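PDB 4K82: Lv-ranaspumin (Lv-RSN-1), which is a largely alpha-helical surfactant protein of the frog's foam nest, where it probably lowers surface tension and so favours formation of the foam. Local coordinates for residues P14-A17 with C18-A22. Sequence-based numbering, arbitrary orientation.
Sequences PGTA and CLTKA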
# COMPACT_ATOMS: atom_id res chain seq x y z
N PRO A 14 1.01 -26.67 4.70
CA PRO A 14 2.20 -25.95 5.16
C PRO A 14 2.24 -24.47 4.75
O PRO A 14 2.69 -23.64 5.53
CB PRO A 14 3.36 -26.73 4.51
CG PRO A 14 2.74 -27.57 3.45
CD PRO A 14 1.36 -27.88 3.93
N GLY A 15 1.79 -24.16 3.54
CA GLY A 15 1.75 -22.78 3.09
C GLY A 15 0.75 -21.92 3.85
O GLY A 15 1.07 -20.80 4.26
N THR A 16 -0.46 -22.43 4.01
CA THR A 16 -1.49 -21.73 4.77
C THR A 16 -1.13 -21.63 6.24
O THR A 16 -1.41 -20.62 6.90
CB THR A 16 -2.85 -22.45 4.64
OG1 THR A 16 -3.19 -22.58 3.25
CG2 THR A 16 -3.94 -21.68 5.35
N ALA A 17 -0.50 -22.67 6.76
CA ALA A 17 -0.04 -22.68 8.14
C ALA A 17 0.96 -21.56 8.37
O ALA A 17 0.87 -20.81 9.35
CB ALA A 17 0.58 -24.02 8.49
N CYS A 18 1.92 -21.45 7.46
CA CYS A 18 2.99 -20.47 7.58
C CYS A 18 2.41 -19.06 7.50
O CYS A 18 2.80 -18.17 8.27
CB CYS A 18 4.02 -20.69 6.47
SG CYS A 18 5.37 -19.48 6.43
N LEU A 19 1.48 -18.87 6.57
CA LEU A 19 0.82 -17.58 6.39
C LEU A 19 0.05 -17.19 7.64
O LEU A 19 0.13 -16.05 8.10
CB LEU A 19 -0.13 -17.64 5.19
CG LEU A 19 -0.92 -16.36 4.94
CD1 LEU A 19 0.05 -15.20 4.66
CD2 LEU A 19 -1.87 -16.57 3.78
N THR A 20 -0.70 -18.15 8.18
CA THR A 20 -1.48 -17.95 9.40
C THR A 20 -0.64 -17.41 10.55
O THR A 20 -1.00 -16.42 11.21
CB THR A 20 -2.15 -19.27 9.84
OG1 THR A 20 -3.04 -19.73 8.82
CG2 THR A 20 -2.93 -19.08 11.13
N LYS A 21 0.50 -18.05 10.80
CA LYS A 21 1.38 -17.62 11.87
C LYS A 21 2.00 -16.26 11.54
O LYS A 21 2.11 -15.39 12.41
CB LYS A 21 2.47 -18.66 12.13
CG LYS A 21 3.21 -18.45 13.44
CD LYS A 21 4.46 -19.30 13.53
CE LYS A 21 5.46 -18.94 12.44
NZ LYS A 21 5.60 -17.46 12.24
N ALA A 22 2.40 -16.10 10.28
CA ALA A 22 3.07 -14.88 9.84
C ALA A 22 2.20 -13.64 10.06
O ALA A 22 2.71 -12.57 10.37
CB ALA A 22 3.47 -15.00 8.38
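The carbonyl oxygen of Thr-16 is gripped twice by Thr-20, one turn further along the helix. The backbone N of Thr-20 reaches Thr-16 O at 2.9 Å, with an N-H...O angle of 161°, while the hydroxyl OG1 of Thr-20 donates to Thr-16 O at 2.7 Å. The two donors arrive from opposite faces of the carbonyl plane, the hydroxyl standing well above it. A chi1 of -61° sets OG1 of Thr-20 beside its own backbone N and turns it back along the helix to the oxygen. The methyl CG2 of Thr-16 lies 4.1 Å from this OG1 where the two threonine side chains cross. With a valine in place of Thr-20 the hydroxyl donor would be lost, and Thr-16 O would probably keep just the backbone bond within this turn. These bonds belong to the N-terminal turns of helix 14-24, which starts at Pro-14; Asp-75 OD2 accepts a hydrogen bond from the N of Thr-16 at this helix start. The same i+4 to i pattern of N-H...O=C bonds runs on either side of it, from Cys-18 N to Pro-14 O and Leu-19 N to Gly-15 O before, and from Lys-21 N to Ala-17 O (3.1 Å) after. Leu-19 packs against Leu-96 and Leu-99 of helix 89-102 and Leu-29 of helix 29-42, whereas Cys-18 ties the helix to Cys-67 through a disulfide. Lys-21, bent at chi3 and chi4, carries NZ to a salt bridge with Asp-25.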